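PDB 1G0D: protein-glutamine gamma-glutamyltransferase 2 from Pagrus major, which probably catalyses calcium-dependent cross-linking of proteins, joining peptide-bound glutamine to the side-chain amine of lysine or to other primary amines. Local coordinates for residues S99-V112 against R124-C138. Residues are numbered along the deposited sequence; the frame is centred on the assembly and turned at random.
Sequences SPANAVIGHYRLAV and RADKISFHMLFNPWC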
ATOM      1  N   SER A  99       4.786 -15.513 -27.350  1.00 17.73           N
ATOM      2  CA  SER A  99       5.005 -14.090 -27.215  1.00 15.88           C
ATOM      3  C   SER A  99       6.344 -13.857 -26.577  1.00 18.99           C
ATOM      4  O   SER A  99       6.779 -14.675 -25.782  1.00 18.96           O
ATOM      5  CB  SER A  99       3.925 -13.478 -26.311  1.00 15.38           C
ATOM      6  OG  SER A  99       4.145 -13.780 -24.932  1.00  7.02           O
ATOM      7  N   PRO A 100       7.018 -12.739 -26.914  1.00 19.34           N
ATOM      8  CA  PRO A 100       8.323 -12.482 -26.286  1.00 17.73           C
ATOM      9  C   PRO A 100       8.117 -12.143 -24.808  1.00 16.00           C
ATOM     10  O   PRO A 100       7.009 -11.800 -24.391  1.00 18.13           O
ATOM     11  CB  PRO A 100       8.879 -11.290 -27.062  1.00 13.60           C
ATOM     12  CG  PRO A 100       7.659 -10.601 -27.645  1.00 17.89           C
ATOM     13  CD  PRO A 100       6.633 -11.683 -27.870  1.00 21.10           C
ATOM     14  N   ALA A 101       9.173 -12.265 -24.020  1.00 17.48           N
ATOM     15  CA  ALA A 101       9.102 -11.936 -22.604  1.00 16.51           C
ATOM     16  C   ALA A 101       9.143 -10.396 -22.405  1.00 18.57           C
ATOM     17  O   ALA A 101       9.050  -9.925 -21.266  1.00 21.27           O
ATOM     18  CB  ALA A 101      10.248 -12.614 -21.838  1.00 15.13           C
ATOM     19  N   ASN A 102       9.305  -9.626 -23.490  1.00 13.60           N
ATOM     20  CA  ASN A 102       9.288  -8.173 -23.391  1.00 14.17           C
ATOM     21  C   ASN A 102       8.011  -7.664 -24.048  1.00 15.53           C
ATOM     22  O   ASN A 102       7.894  -6.491 -24.387  1.00 17.77           O
ATOM     23  CB  ASN A 102      10.515  -7.523 -24.046  1.00 15.28           C
ATOM     24  CG  ASN A 102      10.669  -7.887 -25.499  1.00 25.52           C
ATOM     25  OD1 ASN A 102       9.936  -8.722 -26.018  1.00 27.99           O
ATOM     26  ND2 ASN A 102      11.637  -7.263 -26.172  1.00 28.16           N
ATOM     27  N   ALA A 103       7.036  -8.550 -24.203  1.00 15.28           N
ATOM     28  CA  ALA A 103       5.776  -8.170 -24.813  1.00 15.76           C
ATOM     29  C   ALA A 103       5.070  -6.993 -24.081  1.00 20.33           C
ATOM     30  O   ALA A 103       5.156  -6.851 -22.852  1.00 21.08           O
ATOM     31  CB  ALA A 103       4.888  -9.370 -24.851  1.00 10.98           C
ATOM     32  N   VAL A 104       4.374  -6.150 -24.850  1.00 20.23           N
ATOM     33  CA  VAL A 104       3.631  -5.017 -24.314  1.00 17.73           C
ATOM     34  C   VAL A 104       2.374  -5.558 -23.646  1.00 19.27           C
ATOM     35  O   VAL A 104       1.627  -6.308 -24.259  1.00 19.10           O
ATOM     36  CB  VAL A 104       3.189  -4.052 -25.443  1.00 13.55           C
ATOM     37  CG1 VAL A 104       2.302  -2.992 -24.880  1.00 15.00           C
ATOM     38  CG2 VAL A 104       4.386  -3.394 -26.073  1.00 13.89           C
ATOM     39  N   ILE A 105       2.145  -5.218 -22.378  1.00 21.24           N
ATOM     40  CA  ILE A 105       0.928  -5.682 -21.715  1.00 21.02           C
ATOM     41  C   ILE A 105      -0.252  -4.877 -22.283  1.00 21.35           C
ATOM     42  O   ILE A 105      -0.093  -3.731 -22.708  1.00 25.25           O
ATOM     43  CB  ILE A 105       1.019  -5.527 -20.162  1.00 16.31           C
ATOM     44  CG1 ILE A 105       1.122  -4.075 -19.763  1.00 14.86           C
ATOM     45  CG2 ILE A 105       2.282  -6.189 -19.644  1.00 13.32           C
ATOM     46  CD1 ILE A 105       0.775  -3.889 -18.302  1.00 13.25           C
ATOM     47  N   GLY A 106      -1.431  -5.470 -22.325  1.00 19.34           N
ATOM     48  CA  GLY A 106      -2.540  -4.723 -22.869  1.00 17.99           C
ATOM     49  C   GLY A 106      -3.617  -5.609 -23.415  1.00 18.74           C
ATOM     50  O   GLY A 106      -3.542  -6.834 -23.292  1.00 19.37           O
ATOM     51  N   HIS A 107      -4.627  -4.991 -24.014  1.00 16.98           N
ATOM     52  CA  HIS A 107      -5.733  -5.736 -24.593  1.00 19.17           C
ATOM     53  C   HIS A 107      -5.514  -5.848 -26.078  1.00 19.07           C
ATOM     54  O   HIS A 107      -5.714  -4.880 -26.786  1.00 20.59           O
ATOM     55  CB  HIS A 107      -7.040  -5.005 -24.335  1.00 22.85           C
ATOM     56  CG  HIS A 107      -8.255  -5.818 -24.644  1.00 27.43           C
ATOM     57  ND1 HIS A 107      -9.428  -5.256 -25.090  1.00 27.93           N
ATOM     58  CD2 HIS A 107      -8.470  -7.151 -24.593  1.00 30.22           C
ATOM     59  CE1 HIS A 107     -10.312  -6.209 -25.305  1.00 31.06           C
ATOM     60  NE2 HIS A 107      -9.756  -7.368 -25.011  1.00 28.75           N
ATOM     61  N   TYR A 108      -5.117  -7.031 -26.535  1.00 18.43           N
ATOM     62  CA  TYR A 108      -4.839  -7.274 -27.941  1.00 16.94           C
ATOM     63  C   TYR A 108      -6.061  -7.776 -28.665  1.00 18.94           C
ATOM     64  O   TYR A 108      -6.949  -8.352 -28.053  1.00 21.00           O
ATOM     65  CB  TYR A 108      -3.760  -8.343 -28.080  1.00 16.04           C
ATOM     66  CG  TYR A 108      -2.374  -7.901 -27.693  1.00 13.62           C
ATOM     67  CD1 TYR A 108      -1.974  -7.902 -26.351  1.00 14.11           C
ATOM     68  CD2 TYR A 108      -1.445  -7.526 -28.658  1.00 10.51           C
ATOM     69  CE1 TYR A 108      -0.674  -7.548 -25.969  1.00 11.20           C
ATOM     70  CE2 TYR A 108      -0.141  -7.167 -28.291  1.00 13.86           C
ATOM     71  CZ  TYR A 108       0.235  -7.189 -26.934  1.00 13.05           C
ATOM     72  OH  TYR A 108       1.520  -6.881 -26.533  1.00 17.36           O
ATOM     73  N   ARG A 109      -6.109  -7.570 -29.975  1.00 21.16           N
ATOM     74  CA  ARG A 109      -7.221  -8.086 -30.754  1.00 26.83           C
ATOM     75  C   ARG A 109      -6.517  -8.845 -31.836  1.00 27.47           C
ATOM     76  O   ARG A 109      -5.697  -8.285 -32.542  1.00 28.34           O
ATOM     77  CB  ARG A 109      -8.087  -6.968 -31.341  1.00 34.82           C
ATOM     78  CG  ARG A 109      -9.476  -6.802 -30.612  1.00 48.44           C
ATOM     79  CD  ARG A 109      -9.559  -5.590 -29.615  1.00 55.16           C
ATOM     80  NE  ARG A 109      -8.979  -4.370 -30.198  1.00 64.43           N
ATOM     81  CZ  ARG A 109      -8.227  -3.472 -29.551  1.00 63.99           C
ATOM     82  NH1 ARG A 109      -7.947  -3.623 -28.258  1.00 63.03           N
ATOM     83  NH2 ARG A 109      -7.689  -2.455 -30.225  1.00 64.97           N
ATOM     84  N   LEU A 110      -6.821 -10.137 -31.939  1.00 28.98           N
ATOM     85  CA  LEU A 110      -6.178 -11.024 -32.909  1.00 27.15           C
ATOM     86  C   LEU A 110      -6.906 -11.259 -34.206  1.00 28.06           C
ATOM     87  O   LEU A 110      -8.036 -11.754 -34.221  1.00 27.31           O
ATOM     88  CB  LEU A 110      -5.921 -12.404 -32.288  1.00 27.42           C
ATOM     89  CG  LEU A 110      -4.662 -13.220 -32.644  1.00 26.77           C
ATOM     90  CD1 LEU A 110      -5.041 -14.609 -33.053  1.00 25.73           C
ATOM     91  CD2 LEU A 110      -3.906 -12.581 -33.737  1.00 26.63           C
ATOM     92  N   ALA A 111      -6.211 -10.967 -35.296  1.00 26.60           N
ATOM     93  CA  ALA A 111      -6.760 -11.168 -36.613  1.00 26.90           C
ATOM     94  C   ALA A 111      -6.072 -12.326 -37.341  1.00 27.70           C
ATOM     95  O   ALA A 111      -4.923 -12.192 -37.761  1.00 31.87           O
ATOM     96  CB  ALA A 111      -6.617  -9.902 -37.418  1.00 26.15           C
ATOM     97  N   VAL A 112      -6.746 -13.466 -37.482  1.00 27.98           N
ATOM     98  CA  VAL A 112      -6.168 -14.590 -38.235  1.00 29.00           C
ATOM     99  C   VAL A 112      -6.634 -14.472 -39.728  1.00 28.98           C
ATOM    100  O   VAL A 112      -7.842 -14.542 -40.035  1.00 26.04           O
ATOM    101  CB  VAL A 112      -6.596 -15.974 -37.586  1.00 28.31           C
ATOM    102  CG1 VAL A 112      -6.130 -17.159 -38.449  1.00 27.55           C
ATOM    103  CG2 VAL A 112      -6.009 -16.082 -36.177  1.00 24.15           C
ATOM    104  N   ARG A 124     -11.076 -13.540 -43.628  1.00 41.08           N
ATOM    105  CA  ARG A 124     -10.484 -13.163 -42.374  1.00 45.26           C
ATOM    106  C   ARG A 124     -11.416 -13.611 -41.253  1.00 46.36           C
ATOM    107  O   ARG A 124     -12.620 -13.404 -41.304  1.00 47.60           O
ATOM    108  CB  ARG A 124     -10.157 -11.645 -42.328  1.00 47.01           C
ATOM    109  CG  ARG A 124     -11.255 -10.652 -42.682  1.00 49.72           C
ATOM    110  CD  ARG A 124     -10.806  -9.587 -43.720  1.00 50.62           C
ATOM    111  NE  ARG A 124      -9.606  -8.843 -43.341  1.00 53.84           N
ATOM    112  CZ  ARG A 124      -9.084  -7.843 -44.058  1.00 54.97           C
ATOM    113  NH1 ARG A 124      -9.650  -7.457 -45.196  1.00 53.49           N
ATOM    114  NH2 ARG A 124      -7.978  -7.236 -43.645  1.00 55.86           N
ATOM    115  N   ALA A 125     -10.848 -14.271 -40.253  1.00 48.78           N
ATOM    116  CA  ALA A 125     -11.642 -14.769 -39.139  1.00 51.87           C
ATOM    117  C   ALA A 125     -11.960 -13.679 -38.161  1.00 54.33           C
ATOM    118  O   ALA A 125     -11.285 -12.657 -38.122  1.00 55.49           O
ATOM    119  CB  ALA A 125     -10.899 -15.884 -38.419  1.00 52.75           C
ATOM    120  N   ASP A 126     -12.987 -13.922 -37.352  1.00 59.48           N
ATOM    121  CA  ASP A 126     -13.424 -12.983 -36.318  1.00 63.22           C
ATOM    122  C   ASP A 126     -12.269 -12.593 -35.377  1.00 62.63           C
ATOM    123  O   ASP A 126     -11.615 -13.454 -34.765  1.00 62.96           O
ATOM    124  CB  ASP A 126     -14.546 -13.599 -35.479  1.00 69.34           C
ATOM    125  CG  ASP A 126     -15.360 -14.640 -36.238  1.00 76.16           C
ATOM    126  OD1 ASP A 126     -14.825 -15.732 -36.595  1.00 76.70           O
ATOM    127  OD2 ASP A 126     -16.559 -14.347 -36.459  1.00 79.13           O
ATOM    128  N   LYS A 127     -12.028 -11.292 -35.262  1.00 60.03           N
ATOM    129  CA  LYS A 127     -10.964 -10.791 -34.404  1.00 55.95           C
ATOM    130  C   LYS A 127     -11.324 -11.036 -32.929  1.00 50.41           C
ATOM    131  O   LYS A 127     -12.249 -10.433 -32.409  1.00 53.16           O
ATOM    132  CB  LYS A 127     -10.752  -9.286 -34.673  1.00 57.86           C
ATOM    133  CG  LYS A 127      -9.287  -8.800 -34.702  1.00 58.30           C
ATOM    134  CD  LYS A 127      -9.110  -7.514 -35.543  1.00 58.55           C
ATOM    135  CE  LYS A 127      -9.089  -6.244 -34.667  1.00 61.70           C
ATOM    136  NZ  LYS A 127      -8.570  -5.024 -35.381  1.00 56.81           N
ATOM    137  N   ILE A 128     -10.609 -11.945 -32.269  1.00 45.07           N
ATOM    138  CA  ILE A 128     -10.845 -12.217 -30.857  1.00 39.18           C
ATOM    139  C   ILE A 128      -9.813 -11.486 -30.053  1.00 36.11           C
ATOM    140  O   ILE A 128      -8.680 -11.326 -30.469  1.00 35.33           O
ATOM    141  CB  ILE A 128     -10.741 -13.688 -30.511  1.00 37.09           C
ATOM    142  CG1 ILE A 128      -9.358 -14.214 -30.839  1.00 28.12           C
ATOM    143  CG2 ILE A 128     -11.827 -14.436 -31.244  1.00 46.43           C
ATOM    144  CD1 ILE A 128      -8.852 -15.080 -29.800  1.00 23.65           C
ATOM    145  N   SER A 129     -10.196 -11.030 -28.881  1.00 35.49           N
ATOM    146  CA  SER A 129      -9.246 -10.283 -28.094  1.00 32.44           C
ATOM    147  C   SER A 129      -8.801 -11.028 -26.856  1.00 27.48           C
ATOM    148  O   SER A 129      -9.413 -12.015 -26.439  1.00 25.07           O
ATOM    149  CB  SER A 129      -9.855  -8.941 -27.710  1.00 34.31           C
ATOM    150  OG  SER A 129     -10.803  -9.149 -26.691  1.00 37.10           O
ATOM    151  N   PHE A 130      -7.705 -10.558 -26.289  1.00 21.60           N
ATOM    152  CA  PHE A 130      -7.164 -11.157 -25.086  1.00 19.72           C
ATOM    153  C   PHE A 130      -6.328 -10.093 -24.356  1.00 20.81           C
ATOM    154  O   PHE A 130      -5.994  -9.045 -24.935  1.00 22.76           O
ATOM    155  CB  PHE A 130      -6.341 -12.431 -25.434  1.00 11.71           C
ATOM    156  CG  PHE A 130      -5.103 -12.180 -26.281  1.00 12.40           C
ATOM    157  CD1 PHE A 130      -3.893 -11.769 -25.691  1.00  9.36           C
ATOM    158  CD2 PHE A 130      -5.149 -12.330 -27.663  1.00  9.15           C
ATOM    159  CE1 PHE A 130      -2.771 -11.508 -26.457  1.00  3.32           C
ATOM    160  CE2 PHE A 130      -4.025 -12.066 -28.430  1.00  7.86           C
ATOM    161  CZ  PHE A 130      -2.836 -11.653 -27.826  1.00  7.83           C
ATOM    162  N   HIS A 131      -6.024 -10.341 -23.089  1.00 18.66           N
ATOM    163  CA  HIS A 131      -5.234  -9.410 -22.310  1.00 17.17           C
ATOM    164  C   HIS A 131      -3.890 -10.008 -21.970  1.00 17.03           C
ATOM    165  O   HIS A 131      -3.770 -11.204 -21.768  1.00 17.94           O
ATOM    166  CB  HIS A 131      -5.959  -9.074 -21.035  1.00 19.36           C
ATOM    167  CG  HIS A 131      -7.098  -8.132 -21.223  1.00 20.06           C
ATOM    168  ND1 HIS A 131      -8.388  -8.563 -21.441  1.00 21.95           N
ATOM    169  CD2 HIS A 131      -7.153  -6.783 -21.175  1.00 17.51           C
ATOM    170  CE1 HIS A 131      -9.189  -7.518 -21.516  1.00 19.24           C
ATOM    171  NE2 HIS A 131      -8.465  -6.426 -21.359  1.00 19.26           N
ATOM    172  N   MET A 132      -2.878  -9.168 -21.894  1.00 15.80           N
ATOM    173  CA  MET A 132      -1.541  -9.636 -21.588  1.00 17.13           C
ATOM    174  C   MET A 132      -0.982  -8.930 -20.349  1.00 17.80           C
ATOM    175  O   MET A 132      -0.964  -7.701 -20.285  1.00 21.62           O
ATOM    176  CB  MET A 132      -0.636  -9.378 -22.784  1.00 16.73           C
ATOM    177  CG  MET A 132       0.804  -9.735 -22.531  1.00 16.74           C
ATOM    178  SD  MET A 132       1.145 -11.458 -22.940  1.00 19.60           S
ATOM    179  CE  MET A 132       1.048 -11.420 -24.720  1.00 11.21           C
ATOM    180  N   LEU A 133      -0.525  -9.721 -19.382  1.00 16.43           N
ATOM    181  CA  LEU A 133       0.042  -9.239 -18.118  1.00 14.05           C
ATOM    182  C   LEU A 133       1.557  -9.558 -18.000  1.00 14.77           C
ATOM    183  O   LEU A 133       2.133 -10.226 -18.846  1.00 13.73           O
ATOM    184  CB  LEU A 133      -0.685  -9.912 -16.944  1.00 13.19           C
ATOM    185  CG  LEU A 133      -2.158  -9.666 -16.599  1.00 16.07           C
ATOM    186  CD1 LEU A 133      -2.823  -8.680 -17.521  1.00  8.42           C
ATOM    187  CD2 LEU A 133      -2.830 -10.964 -16.629  1.00 13.29           C
ATOM    188  N   PHE A 134       2.186  -9.080 -16.932  1.00 14.62           N
ATOM    189  CA  PHE A 134       3.601  -9.315 -16.684  1.00 10.35           C
ATOM    190  C   PHE A 134       3.720 -10.784 -16.236  1.00 12.87           C
ATOM    191  O   PHE A 134       2.780 -11.342 -15.685  1.00 14.10           O
ATOM    192  CB  PHE A 134       4.086  -8.365 -15.571  1.00  6.93           C
ATOM    193  CG  PHE A 134       4.371  -6.965 -16.050  1.00  5.22           C
ATOM    194  CD1 PHE A 134       3.499  -5.917 -15.758  1.00  9.42           C
ATOM    195  CD2 PHE A 134       5.479  -6.699 -16.841  1.00  4.57           C
ATOM    196  CE1 PHE A 134       3.728  -4.629 -16.261  1.00  5.82           C
ATOM    197  CE2 PHE A 134       5.717  -5.411 -17.351  1.00  6.50           C
ATOM    198  CZ  PHE A 134       4.846  -4.383 -17.066  1.00  2.90           C
ATOM    199  N   ASN A 135       4.878 -11.405 -16.451  1.00 13.75           N
ATOM    200  CA  ASN A 135       5.080 -12.809 -16.099  1.00  8.22           C
ATOM    201  C   ASN A 135       6.291 -13.037 -15.216  1.00 12.54           C
ATOM    202  O   ASN A 135       7.372 -13.331 -15.724  1.00 14.05           O
ATOM    203  CB  ASN A 135       5.281 -13.617 -17.368  1.00  4.80           C
ATOM    204  CG  ASN A 135       4.901 -15.044 -17.193  1.00 10.53           C
ATOM    205  OD1 ASN A 135       4.709 -15.500 -16.069  1.00 16.33           O
ATOM    206  ND2 ASN A 135       4.778 -15.777 -18.291  1.00  8.56           N
ATOM    207  N   PRO A 136       6.142 -12.893 -13.884  1.00 11.67           N
ATOM    208  CA  PRO A 136       7.280 -13.112 -12.986  1.00 14.19           C
ATOM    209  C   PRO A 136       7.685 -14.570 -12.842  1.00 16.06           C
ATOM    210  O   PRO A 136       8.630 -14.866 -12.124  1.00 19.08           O
ATOM    211  CB  PRO A 136       6.825 -12.523 -11.645  1.00 12.05           C
ATOM    212  CG  PRO A 136       5.388 -12.362 -11.732  1.00 10.74           C
ATOM    213  CD  PRO A 136       4.941 -12.456 -13.166  1.00 12.25           C
ATOM    214  N   TRP A 137       6.968 -15.484 -13.495  1.00 15.63           N
ATOM    215  CA  TRP A 137       7.334 -16.888 -13.428  1.00 12.03           C
ATOM    216  C   TRP A 137       8.160 -17.284 -14.640  1.00 14.80           C
ATOM    217  O   TRP A 137       8.697 -18.382 -14.677  1.00 15.01           O
ATOM    218  CB  TRP A 137       6.116 -17.761 -13.420  1.00 10.86           C
ATOM    219  CG  TRP A 137       5.349 -17.676 -12.203  1.00  5.94           C
ATOM    220  CD1 TRP A 137       5.544 -18.388 -11.067  1.00  5.33           C
ATOM    221  CD2 TRP A 137       4.224 -16.828 -11.970  1.00  9.40           C
ATOM    222  NE1 TRP A 137       4.602 -18.035 -10.116  1.00  7.12           N
ATOM    223  CE2 TRP A 137       3.782 -17.078 -10.642  1.00  9.35           C
ATOM    224  CE3 TRP A 137       3.543 -15.875 -12.752  1.00  8.21           C
ATOM    225  CZ2 TRP A 137       2.681 -16.400 -10.073  1.00  6.90           C
ATOM    226  CZ3 TRP A 137       2.445 -15.195 -12.174  1.00  8.01           C
ATOM    227  CH2 TRP A 137       2.036 -15.467 -10.848  1.00  2.80           C
ATOM    228  N   CYS A 138       8.222 -16.410 -15.643  1.00 13.88           N
ATOM    229  CA  CYS A 138       8.983 -16.663 -16.857  1.00 12.64           C
ATOM    230  C   CYS A 138      10.389 -16.104 -16.698  1.00 14.46           C
ATOM    231  O   CYS A 138      10.572 -14.907 -16.556  1.00 17.95           O
ATOM    232  CB  CYS A 138       8.309 -15.988 -18.022  1.00 14.87           C
ATOM    233  SG  CYS A 138       9.393 -15.860 -19.412  1.00 19.49           S
TER
HETATM  234  O   HOH W   1      -8.244  -2.599 -33.219  1.00 71.34           O
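The rings of His107 and His131 lie in an offset stack across a beta hairpin, the two residues forming a non-hydrogen-bonded pair between strands 106-115 and 121-133, their ring planes 12° apart. This hairpin belongs to a sheet of the N-terminal beta-sandwich domain of transglutaminases, and illustrates how antiparallel pairing sets cross-strand partners together on one face. His107 has CG anti to its N (chi1 -168°), which swings the imidazole across the neighbouring strand and leaves NE2 2.7 Å from Ser129 OG. Replacing it with an alanine would probably leave the His131 ring without its stacking partner and take away the nitrogen beside Ser129 OG. Further along this face, one water accepts from both Arg109 NH2 and Lys127 NZ, bridging two like charges.

The other face is largely apolar: Tyr108 CB sits over the Phe130 ring, 3.7 Å from its centroid, while the two near-parallel rings are slid apart and barely overlap. Phe40 also meets Phe130, and Met132 CB packs on Tyr108 CE1. Between the faces, paired backbone bonds link Gly106 with Met132 and Tyr108 with Phe130; Leu110 N gives Ile128 O a nearly straight one (172°). Just before the first strand and just after the second, Ile105 CG2 stands over the centre of the Phe134 ring, 3.9 Å from its centroid.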